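Pertussis toxin-like subunit ArtA (Escherichia coli, PDB 4Z9D) probably transfers ADP-ribose from bound NAD to trimeric G proteins, as the enzymatic A subunit of a pertussis-like AB5 toxin. Local coordinates at residues S94-I103 with G166-P174. The protein carries 2 engineered substitutions. Numbering follows the deposited sequence.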
ATOM      1  N   SER A  94      -6.621  14.145  -3.149  1.00  7.03           N
ATOM      2  CA  SER A  94      -6.446  14.609  -1.775  1.00  8.32           C
ATOM      3  C   SER A  94      -5.250  15.542  -1.675  1.00  9.77           C
ATOM      4  O   SER A  94      -5.302  16.548  -0.963  1.00  6.92           O
ATOM      5  CB  SER A  94      -6.293  13.434  -0.816  1.00  8.10           C
ATOM      6  OG  SER A  94      -7.515  12.721  -0.717  1.00  7.84           O
ATOM      7  N   VAL A  95      -4.184  15.226  -2.400  1.00 11.28           N
ATOM      8  CA  VAL A  95      -3.009  16.097  -2.419  1.00 11.79           C
ATOM      9  C   VAL A  95      -3.394  17.462  -3.006  1.00 12.34           C
ATOM     10  O   VAL A  95      -2.967  18.504  -2.506  1.00 12.96           O
ATOM     11  CB  VAL A  95      -1.847  15.455  -3.213  1.00 13.83           C
ATOM     12  CG1 VAL A  95      -0.789  16.491  -3.571  1.00 13.12           C
ATOM     13  CG2 VAL A  95      -1.230  14.296  -2.411  1.00 10.92           C
ATOM     14  N   ASN A  96      -4.217  17.452  -4.050  1.00 11.40           N
ATOM     15  CA  ASN A  96      -4.721  18.699  -4.629  1.00 14.92           C
ATOM     16  C   ASN A  96      -5.588  19.482  -3.641  1.00 16.43           C
ATOM     17  O   ASN A  96      -5.519  20.706  -3.574  1.00 15.69           O
ATOM     18  CB  ASN A  96      -5.508  18.432  -5.909  1.00 13.64           C
ATOM     19  CG  ASN A  96      -4.622  17.977  -7.058  1.00 19.53           C
ATOM     20  OD1 ASN A  96      -3.391  18.029  -6.971  1.00 20.36           O
ATOM     21  ND2 ASN A  96      -5.246  17.542  -8.152  1.00 20.92           N
ATOM     22  N   TYR A  97      -6.453  18.778  -2.921  1.00 11.36           N
ATOM     23  CA  TYR A  97      -7.275  19.413  -1.902  1.00  9.83           C
ATOM     24  C   TYR A  97      -6.448  20.024  -0.767  1.00 12.05           C
ATOM     25  O   TYR A  97      -6.668  21.165  -0.381  1.00 13.72           O
ATOM     26  CB  TYR A  97      -8.278  18.407  -1.351  1.00  9.86           C
ATOM     27  CG  TYR A  97      -9.076  18.918  -0.172  1.00  9.17           C
ATOM     28  CD1 TYR A  97     -10.148  19.772  -0.364  1.00 10.88           C
ATOM     29  CD2 TYR A  97      -8.790  18.497   1.125  1.00  9.27           C
ATOM     30  CE1 TYR A  97     -10.906  20.234   0.716  1.00 12.94           C
ATOM     31  CE2 TYR A  97      -9.545  18.937   2.211  1.00 12.08           C
ATOM     32  CZ  TYR A  97     -10.600  19.814   1.995  1.00 10.92           C
ATOM     33  OH  TYR A  97     -11.358  20.268   3.050  1.00 12.08           O
ATOM     34  N   LEU A  98      -5.497  19.270  -0.231  1.00  9.31           N
ATOM     35  CA  LEU A  98      -4.627  19.791   0.829  1.00 10.64           C
ATOM     36  C   LEU A  98      -3.866  21.032   0.352  1.00 14.19           C
ATOM     37  O   LEU A  98      -3.661  21.985   1.104  1.00 12.75           O
ATOM     38  CB  LEU A  98      -3.641  18.718   1.293  1.00  7.70           C
ATOM     39  CG  LEU A  98      -4.346  17.583   2.035  1.00 11.08           C
ATOM     40  CD1 LEU A  98      -3.424  16.382   2.247  1.00 13.40           C
ATOM     41  CD2 LEU A  98      -4.885  18.083   3.370  1.00  7.73           C
ATOM     42  N   THR A  99      -3.431  21.008  -0.900  1.00 11.81           N
ATOM     43  CA  THR A  99      -2.764  22.162  -1.497  1.00 13.91           C
ATOM     44  C   THR A  99      -3.700  23.384  -1.586  1.00 17.67           C
ATOM     45  O   THR A  99      -3.261  24.511  -1.337  1.00 17.99           O
ATOM     46  CB  THR A  99      -2.207  21.807  -2.887  1.00 15.30           C
ATOM     47  OG1 THR A  99      -1.312  20.695  -2.758  1.00 15.27           O
ATOM     48  CG2 THR A  99      -1.438  22.981  -3.475  1.00 19.20           C
ATOM     49  N   GLN A 100      -4.973  23.182  -1.936  1.00 17.50           N
ATOM     50  CA  GLN A 100      -5.926  24.301  -1.952  1.00 16.59           C
ATOM     51  C   GLN A 100      -6.211  24.784  -0.537  1.00 18.70           C
ATOM     52  O   GLN A 100      -6.681  25.903  -0.325  1.00 19.98           O
ATOM     53  CB  GLN A 100      -7.264  23.919  -2.583  1.00 18.70           C
ATOM     54  CG  GLN A 100      -7.269  23.613  -4.067  1.00 25.54           C
ATOM     55  CD  GLN A 100      -8.546  22.896  -4.493  1.00 30.25           C
ATOM     56  OE1 GLN A 100      -9.314  22.413  -3.657  1.00 27.76           O
ATOM     57  NE2 GLN A 100      -8.784  22.842  -5.799  1.00 45.51           N
ATOM     58  N   ARG A 101      -5.914  23.943   0.441  1.00 13.64           N
ATOM     59  CA  ARG A 101      -6.145  24.334   1.825  1.00 17.63           C
ATOM     60  C   ARG A 101      -4.924  24.992   2.431  1.00 19.43           C
ATOM     61  O   ARG A 101      -4.961  25.419   3.577  1.00 20.98           O
ATOM     62  CB  ARG A 101      -6.578  23.119   2.657  1.00 17.05           C
ATOM     63  CG  ARG A 101      -7.954  22.565   2.277  1.00 17.84           C
ATOM     64  CD  ARG A 101      -9.063  23.522   2.679  1.00 17.77           C
ATOM     65  NE  ARG A 101      -8.909  23.872   4.085  1.00 15.44           N
ATOM     66  CZ  ARG A 101      -9.464  23.205   5.090  1.00 17.94           C
ATOM     67  NH1 ARG A 101      -9.243  23.595   6.336  1.00 18.26           N
ATOM     68  NH2 ARG A 101     -10.232  22.150   4.853  1.00 15.90           N
ATOM     69  N   GLY A 102      -3.847  25.089   1.657  1.00 19.53           N
ATOM     70  CA  GLY A 102      -2.667  25.800   2.110  1.00 19.47           C
ATOM     71  C   GLY A 102      -1.544  24.915   2.603  1.00 20.64           C
ATOM     72  O   GLY A 102      -0.515  25.400   3.069  1.00 25.82           O
ATOM     73  N   ILE A 103      -1.733  23.606   2.508  1.00 19.17           N
ATOM     74  CA  ILE A 103      -0.678  22.678   2.885  1.00 20.70           C
ATOM     75  C   ILE A 103       0.387  22.665   1.772  1.00 23.72           C
ATOM     76  O   ILE A 103       0.064  22.663   0.579  1.00 20.24           O
ATOM     77  CB  ILE A 103      -1.238  21.261   3.136  1.00 18.40           C
ATOM     78  CG1 ILE A 103      -2.291  21.296   4.244  1.00 17.68           C
ATOM     79  CG2 ILE A 103      -0.125  20.286   3.460  1.00 19.62           C
ATOM     80  CD1 ILE A 103      -1.757  21.808   5.558  1.00 21.78           C
ATOM     81  N   GLY A 166     -12.640  10.253  -5.405  1.00 10.11           N
ATOM     82  CA  GLY A 166     -12.689  11.559  -4.777  1.00 10.69           C
ATOM     83  C   GLY A 166     -11.644  11.850  -3.717  1.00  9.47           C
ATOM     84  O   GLY A 166     -10.600  11.196  -3.634  1.00  9.92           O
ATOM     85  N   VAL A 167     -11.929  12.866  -2.914  1.00  8.50           N
ATOM     86  CA  VAL A 167     -11.060  13.249  -1.806  1.00  9.85           C
ATOM     87  C   VAL A 167     -11.298  12.351  -0.602  1.00  8.40           C
ATOM     88  O   VAL A 167     -12.428  11.970  -0.319  1.00  7.66           O
ATOM     89  CB  VAL A 167     -11.289  14.728  -1.420  1.00 10.92           C
ATOM     90  CG1 VAL A 167     -10.416  15.143  -0.201  1.00  8.56           C
ATOM     91  CG2 VAL A 167     -11.017  15.624  -2.630  1.00  8.68           C
ATOM     92  N   ILE A 168     -10.228  11.981   0.087  1.00  5.95           N
ATOM     93  CA  ILE A 168     -10.365  11.239   1.342  1.00  4.67           C
ATOM     94  C   ILE A 168     -11.100  12.071   2.401  1.00  8.60           C
ATOM     95  O   ILE A 168     -10.700  13.195   2.701  1.00  7.57           O
ATOM     96  CB  ILE A 168      -8.999  10.839   1.889  1.00  6.11           C
ATOM     97  CG1 ILE A 168      -8.252   9.948   0.893  1.00  6.65           C
ATOM     98  CG2 ILE A 168      -9.139  10.185   3.256  1.00  7.60           C
ATOM     99  CD1 ILE A 168      -6.767   9.827   1.230  1.00  6.07           C
ATOM    100  N   PRO A 169     -12.193  11.526   2.958  1.00  6.67           N
ATOM    101  CA  PRO A 169     -12.958  12.269   3.963  1.00  6.33           C
ATOM    102  C   PRO A 169     -12.215  12.375   5.287  1.00  7.90           C
ATOM    103  O   PRO A 169     -11.320  11.570   5.561  1.00  6.11           O
ATOM    104  CB  PRO A 169     -14.251  11.456   4.120  1.00  9.26           C
ATOM    105  CG  PRO A 169     -14.012  10.167   3.458  1.00 13.35           C
ATOM    106  CD  PRO A 169     -12.891  10.317   2.493  1.00 11.68           C
ATOM    107  N   GLN A 170     -12.577  13.378   6.073  1.00  5.73           N
ATOM    108  CA  GLN A 170     -12.053  13.550   7.424  1.00  5.89           C
ATOM    109  C   GLN A 170     -10.526  13.661   7.462  1.00  8.16           C
ATOM    110  O   GLN A 170      -9.885  13.198   8.412  1.00  8.64           O
ATOM    111  CB  GLN A 170     -12.522  12.392   8.329  1.00  8.61           C
ATOM    112  CG  GLN A 170     -14.050  12.312   8.515  1.00  8.03           C
ATOM    113  CD  GLN A 170     -14.718  11.211   7.701  1.00  9.88           C
ATOM    114  OE1 GLN A 170     -14.130  10.151   7.465  1.00 11.16           O
ATOM    115  NE2 GLN A 170     -15.963  11.456   7.269  1.00  4.87           N
ATOM    116  N   LEU A 171      -9.939  14.280   6.439  1.00  7.87           N
ATOM    117  CA  LEU A 171      -8.491  14.505   6.437  1.00  6.17           C
ATOM    118  C   LEU A 171      -8.068  15.455   7.564  1.00 10.57           C
ATOM    119  O   LEU A 171      -8.798  16.385   7.911  1.00  9.08           O
ATOM    120  CB  LEU A 171      -8.016  15.061   5.091  1.00  7.36           C
ATOM    121  CG  LEU A 171      -7.916  14.097   3.902  1.00  9.65           C
ATOM    122  CD1 LEU A 171      -7.683  14.866   2.614  1.00  9.26           C
ATOM    123  CD2 LEU A 171      -6.776  13.109   4.124  1.00  9.49           C
ATOM    124  N   VAL A 172      -6.872  15.239   8.104  1.00 10.87           N
ATOM    125  CA  VAL A 172      -6.291  16.198   9.040  1.00 10.66           C
ATOM    126  C   VAL A 172      -5.564  17.295   8.262  1.00 16.51           C
ATOM    127  O   VAL A 172      -4.722  17.017   7.424  1.00 16.04           O
ATOM    128  CB  VAL A 172      -5.316  15.528  10.013  1.00 13.84           C
ATOM    129  CG1 VAL A 172      -4.748  16.567  10.972  1.00 15.42           C
ATOM    130  CG2 VAL A 172      -6.019  14.438  10.791  1.00 14.74           C
ATOM    131  N   VAL A 173      -5.925  18.543   8.536  1.00 15.17           N
ATOM    132  CA  VAL A 173      -5.341  19.696   7.871  1.00 14.01           C
ATOM    133  C   VAL A 173      -4.822  20.612   8.959  1.00 16.72           C
ATOM    134  O   VAL A 173      -5.586  21.391   9.531  1.00 20.94           O
ATOM    135  CB  VAL A 173      -6.366  20.451   7.009  1.00 17.03           C
ATOM    136  CG1 VAL A 173      -5.711  21.651   6.326  1.00 21.11           C
ATOM    137  CG2 VAL A 173      -6.975  19.532   5.971  1.00 16.81           C
ATOM    138  N   PRO A 174      -3.523  20.505   9.270  1.00 19.47           N
ATOM    139  CA  PRO A 174      -2.904  21.276  10.358  1.00 26.12           C
ATOM    140  C   PRO A 174      -2.936  22.780  10.111  1.00 26.11           C
ATOM    141  O   PRO A 174      -2.669  23.171   8.977  1.00 26.90           O
ATOM    142  CB  PRO A 174      -1.453  20.762  10.379  1.00 25.73           C
ATOM    143  CG  PRO A 174      -1.455  19.501   9.532  1.00 25.75           C
ATOM    144  CD  PRO A 174      -2.533  19.712   8.522  1.00 23.24           C
TER
HETATM  145  O   HOH W   1      -7.853  11.163  -2.926  1.00  9.38           O
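The guanidinium of R101 carries V173 CG1 over one face, with NH1 4.0 Å from that methyl. At its edge, nearly in plane, NH2 donates to Y97 OH at 2.8 Å. That bond is bent, with an N-H...O angle of 135°. In R101, chi1 of -67° puts CG over one face of the Y97 ring, and the bends at chi2 and chi3 bring the guanidinium back to the hydroxyl. V167 CG1 and L171 CD1 reach the Y97 ring obliquely, both near CD2. S94 makes the polar link. I168 N donates to S94 OG at 2.9 Å, almost straight at 174°. The same hydroxyl donates to a water 2.7 Å away, and this water donates in turn to G166 O. The loop 166-174 runs alongside helix 92-100, mostly extended but with a kink at Q170, and ends the modelled chain of this pertussis toxin S1-like ADP-ribosyltransferase. The contact lies at the margin of the fold, with the I168 side chain about 11 Å from the bound NAD. Further along, L98 CD2 meets V173 CG2 at 3.6 Å, the two side chains lying alongside and running opposite ways. L32 of helix 32-37 also touches S94, L98 and I168. A Schellman motif ends the helix, with G102 at positive phi. The CB of I103 is directed at the loop. Its CD1 packs on P174 CD at 3.7 Å, the side chain set roughly perpendicular to the proline, while its CG1 rests against V173 CG1.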